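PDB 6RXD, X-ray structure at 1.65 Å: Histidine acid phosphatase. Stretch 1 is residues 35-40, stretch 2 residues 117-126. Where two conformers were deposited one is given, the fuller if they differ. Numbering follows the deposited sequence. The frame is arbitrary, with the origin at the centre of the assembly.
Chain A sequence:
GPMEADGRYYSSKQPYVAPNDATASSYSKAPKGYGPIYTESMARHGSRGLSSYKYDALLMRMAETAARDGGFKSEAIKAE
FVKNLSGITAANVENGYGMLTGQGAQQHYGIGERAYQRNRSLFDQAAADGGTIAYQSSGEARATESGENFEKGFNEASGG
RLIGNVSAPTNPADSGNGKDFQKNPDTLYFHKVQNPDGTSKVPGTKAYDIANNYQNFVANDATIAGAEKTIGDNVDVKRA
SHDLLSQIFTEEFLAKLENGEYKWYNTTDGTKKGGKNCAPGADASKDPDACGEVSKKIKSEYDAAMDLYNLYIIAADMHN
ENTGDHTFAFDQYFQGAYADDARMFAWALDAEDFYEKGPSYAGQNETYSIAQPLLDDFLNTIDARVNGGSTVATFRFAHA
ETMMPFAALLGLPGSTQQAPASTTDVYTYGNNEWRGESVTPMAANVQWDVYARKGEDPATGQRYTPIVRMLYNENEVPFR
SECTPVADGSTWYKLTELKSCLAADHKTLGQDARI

Stretch 1, residues 35-40: GPIYTE
Stretch 2, residues 117-126: QRNRSLFDQA

Residues 35-40 are part of a longer strand, extended except at I37 (-126/-18), that crosses helix 120-126 at -77°, with 7.8 Å between the axes; the nearest CA atoms, those of P36 and L122, lie 5.6 Å apart. No direct hydrogen bond joins the stretches; the contact is mainly packing, with two waters near its polar atoms. G35 (phi/psi -126/159) does not touch the helix. P36 (-69/137, C-gamma endo) points toward it: its CB lies 3.9 Å from L122 CB, and its CG lies 4.1 Å from both S121 OG and Q125 OE1, a helical turn apart. I37 (chi1 p, chi2 t) and Y38 (-162/151; chi1 t, chi2 72°) direct their side chains away, leaving backbone to meet L122 (chi1 t, chi2 p), whose CD1 is 3.5 Å from I37 C and 3.8 Å from Y38 N. One water lies 2.8 Å from Y38 O and 2.9 Å from N119 OD1. The CA-to-CB bond of T39 (-144/157, chi1 t) points toward stretch 2. Its CG2 packs 3.8 Å from L122 CD2 and 3.6 Å from F123 CZ (F123 chi1 m). T39 OG1 is 3.5 Å from N119 ND2, but the angle is too poor for a hydrogen bond. A second water donates to T39 OG1 at 2.8 Å and accepts a weak bond from R118 NH2 at 3.3 Å. E40 (-157/164, chi1 p) points away.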

ATOM      1  N   GLY A  35     -27.189  -6.738  16.106  1.00 17.82           N
ATOM      2  CA  GLY A  35     -27.069  -7.477  14.859  1.00 19.94           C
ATOM      3  C   GLY A  35     -26.454  -6.603  13.779  1.00 16.99           C
ATOM      4  O   GLY A  35     -26.492  -5.372  13.874  1.00 14.68           O
ATOM      5  N   PRO A  36     -25.887  -7.231  12.741  1.00 17.53           N
ATOM      6  CA  PRO A  36     -25.136  -6.498  11.715  1.00 17.24           C
ATOM      7  C   PRO A  36     -26.027  -5.614  10.842  1.00 18.94           C
ATOM      8  O   PRO A  36     -27.107  -6.055  10.432  1.00 17.43           O
ATOM      9  CB  PRO A  36     -24.538  -7.621  10.863  1.00 15.96           C
ATOM     10  CG  PRO A  36     -25.491  -8.779  11.043  1.00 18.65           C
ATOM     11  CD  PRO A  36     -25.912  -8.686  12.482  1.00 20.09           C
ATOM     12  N   ILE A  37     -25.589  -4.385  10.558  1.00 12.84           N
ATOM     13  CA  ILE A  37     -26.307  -3.524   9.607  1.00 14.45           C
ATOM     14  C   ILE A  37     -25.439  -2.968   8.466  1.00 14.76           C
ATOM     15  O   ILE A  37     -25.967  -2.508   7.457  1.00 15.85           O
ATOM     16  CB  ILE A  37     -27.007  -2.338  10.292  1.00 16.62           C
ATOM     17  CG1 ILE A  37     -25.995  -1.479  11.057  1.00 15.44           C
ATOM     18  CG2 ILE A  37     -28.116  -2.829  11.227  1.00 21.01           C
ATOM     19  CD1 ILE A  37     -26.528  -0.085  11.399  1.00 19.19           C
ATOM     20  N   TYR A  38     -24.116  -2.986   8.618  1.00 14.69           N
ATOM     21  CA  TYR A  38     -23.263  -2.365   7.611  1.00 14.06           C
ATOM     22  C   TYR A  38     -21.836  -2.865   7.743  1.00 17.35           C
ATOM     23  O   TYR A  38     -21.399  -3.225   8.836  1.00 14.48           O
ATOM     24  CB  TYR A  38     -23.312  -0.830   7.771  1.00 12.15           C
ATOM     25  CG  TYR A  38     -22.534  -0.063   6.722  1.00 14.26           C
ATOM     26  CD1 TYR A  38     -22.997   0.029   5.406  1.00 17.08           C
ATOM     27  CD2 TYR A  38     -21.344   0.585   7.048  1.00 13.18           C
ATOM     28  CE1 TYR A  38     -22.275   0.732   4.437  1.00 15.25           C
ATOM     29  CE2 TYR A  38     -20.627   1.291   6.095  1.00 17.27           C
ATOM     30  CZ  TYR A  38     -21.086   1.356   4.800  1.00 14.84           C
ATOM     31  OH  TYR A  38     -20.345   2.061   3.865  1.00 18.72           O
ATOM     32  N   THR A  39     -21.109  -2.898   6.633  1.00 12.34           N
ATOM     33  CA  THR A  39     -19.662  -3.086   6.718  1.00 13.03           C
ATOM     34  C   THR A  39     -18.973  -2.257   5.646  1.00 12.80           C
ATOM     35  O   THR A  39     -19.594  -1.897   4.652  1.00 14.91           O
ATOM     36  CB  THR A  39     -19.269  -4.570   6.596  1.00 13.78           C
ATOM     37  OG1 THR A  39     -17.872  -4.722   6.893  1.00 15.41           O
ATOM     38  CG2 THR A  39     -19.561  -5.109   5.189  1.00 13.67           C
ATOM     39  N   GLU A  40     -17.699  -1.927   5.836  1.00 11.54           N
ATOM     40  CA  GLU A  40     -17.010  -1.142   4.814  1.00 10.70           C
ATOM     41  C   GLU A  40     -15.511  -1.325   4.899  1.00 13.34           C
ATOM     42  O   GLU A  40     -14.991  -1.804   5.899  1.00 12.69           O
ATOM     43  CB  GLU A  40     -17.353   0.340   4.932  1.00 12.52           C
ATOM     44  CG  GLU A  40     -16.940   0.953   6.248  1.00 13.82           C
ATOM     45  CD  GLU A  40     -17.203   2.431   6.291  1.00 14.65           C
ATOM     46  OE1 GLU A  40     -17.091   3.096   5.239  1.00 14.51           O
ATOM     47  OE2 GLU A  40     -17.542   2.933   7.384  1.00 15.87           O
ATOM     48  N   GLN A 117     -17.486 -13.992   4.372  1.00 18.94           N
ATOM     49  CA  GLN A 117     -17.570 -14.993   5.428  1.00 20.57           C
ATOM     50  C   GLN A 117     -17.761 -14.372   6.807  1.00 21.00           C
ATOM     51  O   GLN A 117     -18.567 -14.860   7.609  1.00 20.00           O
ATOM     52  CB  GLN A 117     -16.343 -15.909   5.386  1.00 23.21           C
ATOM     53  CG  GLN A 117     -16.371 -16.854   4.192  1.00 23.27           C
ATOM     54  CD  GLN A 117     -15.070 -17.589   3.958  1.00 34.25           C
ATOM     55  OE1 GLN A 117     -14.039 -17.261   4.542  1.00 29.91           O
ATOM     56  NE2 GLN A 117     -15.109 -18.590   3.080  1.00 34.37           N
ATOM     57  N   ARG A 118     -17.046 -13.281   7.071  1.00 16.71           N
ATOM     58  CA  ARG A 118     -17.148 -12.612   8.365  1.00 16.45           C
ATOM     59  C   ARG A 118     -18.522 -11.993   8.574  1.00 22.41           C
ATOM     60  O   ARG A 118     -19.010 -11.899   9.705  1.00 23.74           O
ATOM     61  CB  ARG A 118     -16.070 -11.536   8.521  1.00 17.94           C
ATOM     62  CG  ARG A 118     -15.990 -10.978   9.940  1.00 16.50           C
ATOM     63  CD  ARG A 118     -14.826 -10.013  10.083  1.00 16.61           C
ATOM     64  NE  ARG A 118     -15.145  -8.673   9.583  1.00 15.81           N
ATOM     65  CZ  ARG A 118     -14.696  -8.168   8.439  1.00 12.66           C
ATOM     66  NH1 ARG A 118     -13.907  -8.883   7.645  1.00 16.29           N
ATOM     67  NH2 ARG A 118     -15.036  -6.937   8.085  1.00 16.21           N
ATOM     68  N   ASN A 119     -19.142 -11.563   7.481  1.00 16.98           N
ATOM     69  CA  ASN A 119     -20.438 -10.914   7.564  1.00 16.55           C
ATOM     70  C   ASN A 119     -21.496 -11.677   6.811  1.00 18.02           C
ATOM     71  O   ASN A 119     -22.348 -11.085   6.157  1.00 17.51           O
ATOM     72  CB  ASN A 119     -20.376  -9.471   7.067  1.00 17.83           C
ATOM     73  CG  ASN A 119     -19.928  -8.513   8.149  1.00 19.10           C
ATOM     74  OD1 ASN A 119     -20.604  -8.346   9.168  1.00 26.87           O
ATOM     75  ND2 ASN A 119     -18.792  -7.884   7.936  1.00 20.29           N
ATOM     76  N   ARG A 120     -21.437 -12.996   6.928  1.00 17.99           N
ATOM     77  CA  ARG A 120     -22.393 -13.873   6.270  1.00 21.72           C
ATOM     78  C   ARG A 120     -23.837 -13.496   6.605  1.00 23.00           C
ATOM     79  O   ARG A 120     -24.690 -13.439   5.715  1.00 21.41           O
ATOM     80  CB  ARG A 120     -22.103 -15.330   6.649  1.00 25.67           C
ATOM     81  CG  ARG A 120     -23.089 -16.323   6.081  1.00 25.13           C
ATOM     82  CD  ARG A 120     -22.755 -17.743   6.519  1.00 31.35           C
ATOM     83  NE  ARG A 120     -21.420 -18.141   6.081  1.00 31.10           N
ATOM     84  CZ  ARG A 120     -21.158 -18.750   4.926  1.00 34.24           C
ATOM     85  NH1 ARG A 120     -22.139 -19.036   4.078  1.00 32.42           N
ATOM     86  NH2 ARG A 120     -19.910 -19.069   4.616  1.00 38.97           N
ATOM     87  N   SER A 121     -24.117 -13.209   7.876  1.00 19.11           N
ATOM     88  CA  SER A 121     -25.484 -12.871   8.260  1.00 20.86           C
ATOM     89  C   SER A 121     -25.952 -11.591   7.568  1.00 21.27           C
ATOM     90  O   SER A 121     -27.049 -11.546   7.007  1.00 20.26           O
ATOM     91  CB  SER A 121     -25.609 -12.726   9.773  1.00 21.37           C
ATOM     92  OG  SER A 121     -26.950 -12.442  10.116  0.83 25.93           O
ATOM     93  N   LEU A 122     -25.110 -10.561   7.595  1.00 17.44           N
ATOM     94  CA  LEU A 122     -25.422  -9.296   6.928  1.00 16.05           C
ATOM     95  C   LEU A 122     -25.751  -9.484   5.454  1.00 17.67           C
ATOM     96  O   LEU A 122     -26.745  -8.959   4.945  1.00 18.16           O
ATOM     97  CB  LEU A 122     -24.245  -8.323   7.054  1.00 16.43           C
ATOM     98  CG  LEU A 122     -24.404  -6.967   6.353  1.00 18.85           C
ATOM     99  CD1 LEU A 122     -25.473  -6.118   7.031  1.00 19.73           C
ATOM    100  CD2 LEU A 122     -23.076  -6.212   6.300  1.00 17.39           C
ATOM    101  N   PHE A 123     -24.911 -10.238   4.761  1.00 15.89           N
ATOM    102  CA  PHE A 123     -25.072 -10.365   3.324  1.00 16.15           C
ATOM    103  C   PHE A 123     -26.173 -11.330   2.921  1.00 19.58           C
ATOM    104  O   PHE A 123     -26.808 -11.130   1.893  1.00 21.69           O
ATOM    105  CB  PHE A 123     -23.739 -10.699   2.663  1.00 15.41           C
ATOM    106  CG  PHE A 123     -22.768  -9.548   2.695  1.00 15.14           C
ATOM    107  CD1 PHE A 123     -23.076  -8.354   2.050  1.00 18.34           C
ATOM    108  CD2 PHE A 123     -21.568  -9.649   3.383  1.00 15.21           C
ATOM    109  CE1 PHE A 123     -22.189  -7.274   2.087  1.00 18.29           C
ATOM    110  CE2 PHE A 123     -20.684  -8.577   3.429  1.00 14.24           C
ATOM    111  CZ  PHE A 123     -20.998  -7.390   2.773  1.00 16.60           C
ATOM    112  N   ASP A 124     -26.413 -12.360   3.725  1.00 19.37           N
ATOM    113  CA  ASP A 124     -27.565 -13.228   3.466  1.00 19.88           C
ATOM    114  C   ASP A 124     -28.880 -12.476   3.656  1.00 19.29           C
ATOM    115  O   ASP A 124     -29.843 -12.713   2.926  1.00 20.19           O
ATOM    116  CB  ASP A 124     -27.526 -14.499   4.324  1.00 23.72           C
ATOM    117  CG  ASP A 124     -26.369 -15.411   3.963  1.00 22.29           C
ATOM    118  OD1 ASP A 124     -25.678 -15.135   2.957  1.00 23.38           O
ATOM    119  OD2 ASP A 124     -26.155 -16.414   4.679  1.00 28.35           O
ATOM    120  N   GLN A 125     -28.932 -11.569   4.630  1.00 19.27           N
ATOM    121  CA  GLN A 125     -30.107 -10.723   4.810  0.50 22.42           C
ATOM    122  C   GLN A 125     -30.263  -9.779   3.625  1.00 21.66           C
ATOM    123  O   GLN A 125     -31.367  -9.571   3.128  1.00 23.48           O
ATOM    124  CB  GLN A 125     -29.994  -9.904   6.096  0.50 26.69           C
ATOM    125  CG  GLN A 125     -30.018 -10.721   7.369  0.50 34.09           C
ATOM    126  CD  GLN A 125     -30.035  -9.842   8.605  0.50 38.86           C
ATOM    127  OE1 GLN A 125     -29.130  -9.903   9.441  0.50 40.70           O
ATOM    128  NE2 GLN A 125     -31.065  -9.012   8.722  0.50 37.16           N
ATOM    129  N   ALA A 126     -29.146  -9.216   3.174  1.00 18.24           N
ATOM    130  CA  ALA A 126     -29.145  -8.297   2.036  1.00 20.38           C
ATOM    131  C   ALA A 126     -29.659  -8.974   0.777  1.00 21.58           C
ATOM    132  O   ALA A 126     -30.411  -8.376   0.010  1.00 24.31           O
ATOM    133  CB  ALA A 126     -27.745  -7.759   1.793  1.00 17.43           C
TER
HETATM  134  O   HOH W   1     -21.398  -5.727  10.047  1.00 25.18           O
HETATM  135  O   HOH W   2     -15.984  -5.753   5.099  1.00 20.37           O